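Local coordinates for protein Cbm77-rfpl (Ruminococcus flavefaciens, PDB 5FU5) that probably binds plant cell-wall polysaccharide as a non-catalytic carbohydrate-binding module of the cellulosome, at residues L64-E70 / C106-E112. Numbering follows the deposited sequence. Where two conformers were deposited one is given.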
loop_
_atom_site.group_PDB
_atom_site.type_symbol
_atom_site.label_atom_id
_atom_site.label_comp_id
_atom_site.label_asym_id
_atom_site.label_seq_id
_atom_site.Cartn_x
_atom_site.Cartn_y
_atom_site.Cartn_z
ATOM N N LEU A 64 7.422 -4.346 -0.707
ATOM C CA LEU A 64 6.234 -3.545 -0.538
ATOM C C LEU A 64 5.439 -3.996 0.698
ATOM O O LEU A 64 5.177 -5.193 0.846
ATOM C CB LEU A 64 5.361 -3.623 -1.797
ATOM C CG LEU A 64 4.005 -2.888 -1.750
ATOM C CD1 LEU A 64 4.158 -1.364 -1.820
ATOM C CD2 LEU A 64 3.120 -3.370 -2.887
ATOM N N THR A 65 5.055 -3.042 1.566
ATOM C CA THR A 65 4.176 -3.281 2.680
ATOM C C THR A 65 2.929 -2.453 2.557
ATOM O O THR A 65 2.979 -1.251 2.272
ATOM C CB THR A 65 4.891 -2.925 4.020
ATOM O OG1 THR A 65 6.058 -3.714 4.190
ATOM C CG2 THR A 65 4.007 -3.101 5.233
ATOM N N LEU A 66 1.779 -3.093 2.725
ATOM C CA LEU A 66 0.435 -2.489 2.609
ATOM C C LEU A 66 -0.326 -2.782 3.875
ATOM O O LEU A 66 -0.388 -3.932 4.296
ATOM C CB LEU A 66 -0.358 -3.030 1.416
ATOM C CG LEU A 66 0.298 -2.887 0.075
ATOM C CD1 LEU A 66 -0.557 -3.653 -0.935
ATOM C CD2 LEU A 66 0.467 -1.441 -0.322
ATOM N N VAL A 67 -0.876 -1.749 4.525
ATOM C CA VAL A 67 -1.528 -1.904 5.840
ATOM C C VAL A 67 -3.008 -1.540 5.709
ATOM O O VAL A 67 -3.336 -0.413 5.255
ATOM C CB VAL A 67 -0.873 -1.003 6.902
ATOM C CG1 VAL A 67 -1.567 -1.138 8.260
ATOM C CG2 VAL A 67 0.638 -1.228 6.982
ATOM N N PHE A 68 -3.886 -2.500 6.051
ATOM C CA PHE A 68 -5.333 -2.383 5.943
ATOM C C PHE A 68 -6.024 -2.396 7.330
ATOM O O PHE A 68 -5.409 -2.794 8.339
ATOM C CB PHE A 68 -5.885 -3.545 5.103
ATOM C CG PHE A 68 -5.297 -3.634 3.732
ATOM C CD1 PHE A 68 -4.053 -4.255 3.524
ATOM C CD2 PHE A 68 -5.994 -3.122 2.624
ATOM C CE1 PHE A 68 -3.540 -4.383 2.254
ATOM C CE2 PHE A 68 -5.469 -3.257 1.338
ATOM C CZ PHE A 68 -4.244 -3.875 1.161
ATOM N N ALA A 69 -7.306 -2.019 7.361
ATOM C CA ALA A 69 -8.137 -2.241 8.561
ATOM C C ALA A 69 -8.412 -3.729 8.817
ATOM O O ALA A 69 -8.512 -4.167 9.972
ATOM C CB ALA A 69 -9.449 -1.487 8.464
ATOM N N GLU A 70 -8.585 -4.458 7.716
ATOM C CA GLU A 70 -9.096 -5.830 7.744
ATOM C C GLU A 70 -7.926 -6.832 7.919
ATOM O O GLU A 70 -6.969 -6.817 7.138
ATOM C CB GLU A 70 -9.838 -6.092 6.421
ATOM C CG GLU A 70 -11.101 -5.238 6.215
ATOM C CD GLU A 70 -10.869 -3.846 5.621
ATOM O OE1 GLU A 70 -9.742 -3.504 5.258
ATOM O OE2 GLU A 70 -11.855 -3.089 5.511
ATOM N N CYS A 106 -11.822 -4.184 0.806
ATOM C CA CYS A 106 -11.035 -3.796 1.998
ATOM C C CYS A 106 -10.534 -2.356 1.813
ATOM O O CYS A 106 -10.849 -1.687 0.815
ATOM C CB CYS A 106 -9.850 -4.730 2.260
ATOM S SG CYS A 106 -8.733 -4.874 0.856
ATOM N N ASN A 107 -9.788 -1.894 2.811
ATOM C CA ASN A 107 -9.514 -0.447 2.948
ATOM C C ASN A 107 -8.069 -0.216 3.411
ATOM O O ASN A 107 -7.648 -0.730 4.431
ATOM C CB ASN A 107 -10.542 0.156 3.922
ATOM C CG ASN A 107 -11.942 0.062 3.355
ATOM O OD1 ASN A 107 -12.275 0.752 2.388
ATOM N ND2 ASN A 107 -12.722 -0.867 3.871
ATOM N N LEU A 108 -7.330 0.523 2.575
ATOM C CA LEU A 108 -5.890 0.691 2.662
ATOM C C LEU A 108 -5.499 1.982 3.432
ATOM O O LEU A 108 -5.933 3.072 3.046
ATOM C CB LEU A 108 -5.301 0.718 1.257
ATOM C CG LEU A 108 -3.769 0.901 1.116
ATOM C CD1 LEU A 108 -3.009 -0.237 1.790
ATOM C CD2 LEU A 108 -3.366 1.095 -0.317
ATOM N N PHE A 109 -4.666 1.833 4.458
ATOM C CA PHE A 109 -4.301 2.990 5.322
ATOM C C PHE A 109 -2.866 3.488 5.227
ATOM O O PHE A 109 -2.576 4.661 5.536
ATOM C CB PHE A 109 -4.646 2.672 6.776
ATOM C CG PHE A 109 -6.123 2.606 7.063
ATOM C CD1 PHE A 109 -6.890 1.504 6.696
ATOM C CD2 PHE A 109 -6.777 3.609 7.750
ATOM C CE1 PHE A 109 -8.236 1.456 6.940
ATOM C CE2 PHE A 109 -8.116 3.533 8.034
ATOM C CZ PHE A 109 -8.864 2.462 7.642
ATOM N N TYR A 110 -1.942 2.641 4.817
ATOM C CA TYR A 110 -0.514 2.973 4.820
ATOM C C TYR A 110 0.196 2.094 3.822
ATOM O O TYR A 110 -0.170 0.919 3.665
ATOM C CB TYR A 110 0.061 2.766 6.237
ATOM C CG TYR A 110 1.491 3.307 6.450
ATOM C CD1 TYR A 110 1.736 4.654 6.657
ATOM C CD2 TYR A 110 2.575 2.426 6.453
ATOM C CE1 TYR A 110 3.031 5.092 6.851
ATOM C CE2 TYR A 110 3.865 2.846 6.620
ATOM C CZ TYR A 110 4.097 4.158 6.841
ATOM O OH TYR A 110 5.426 4.512 7.011
ATOM N N MET A 111 1.219 2.634 3.193
ATOM C CA MET A 111 2.070 1.800 2.383
ATOM C C MET A 111 3.498 2.273 2.365
ATOM O O MET A 111 3.795 3.457 2.604
ATOM C CB MET A 111 1.494 1.623 0.984
ATOM C CG MET A 111 1.397 2.852 0.143
ATOM S SD MET A 111 0.648 2.564 -1.484
ATOM C CE MET A 111 0.516 4.310 -1.788
ATOM N N GLU A 112 4.401 1.298 2.195
ATOM C CA GLU A 112 5.825 1.539 2.156
ATOM C C GLU A 112 6.476 0.653 1.122
ATOM O O GLU A 112 6.096 -0.494 0.984
ATOM C CB GLU A 112 6.476 1.268 3.520
ATOM C CG GLU A 112 7.954 0.997 3.373
ATOM C CD GLU A 112 8.735 1.059 4.635
ATOM O OE1 GLU A 112 8.150 0.907 5.737
ATOM O OE2 GLU A 112 9.948 1.273 4.477
#
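T65 and E112 form an antiparallel hydrogen-bonded pair, with T65 N 2.8 Å from E112 O and E112 N returning a bond to T65 O. V67 N donates to Y110 O. V67 O takes two donors, F109 N at 2.7 Å and a weak bond from Y110 N at 3.4 Å. A69 N reaches N107 O.

The E70 carboxylate grips N107 twice. E70 OE1 accepts N107 N and E70 OE2 accepts N107 ND2, each at 2.9 Å. Both donors approach on the syn side, 34° and 17° out of the carboxylate plane respectively. A bend at chi2 (85°) brings the carboxylate there. An alanine here would remove both acceptors and would probably free the N107 amide to turn.

L66, F68, L108 and M111 share one face of the sheet. L108 CD1 lies over the F68 ring, 4.0 Å from its centroid, a CH-pi contact. C106 SG meets the same ring obliquely. L66 CD2 lies beside M111 CB. V67 and Y110 pack through their CB atoms on the other face, where Y37 meets the Y110 ring.

The extra residue on strand 107-112, with F109 and Y110 set opposite V67, makes a classic beta bulge in this all-beta CBM77 module.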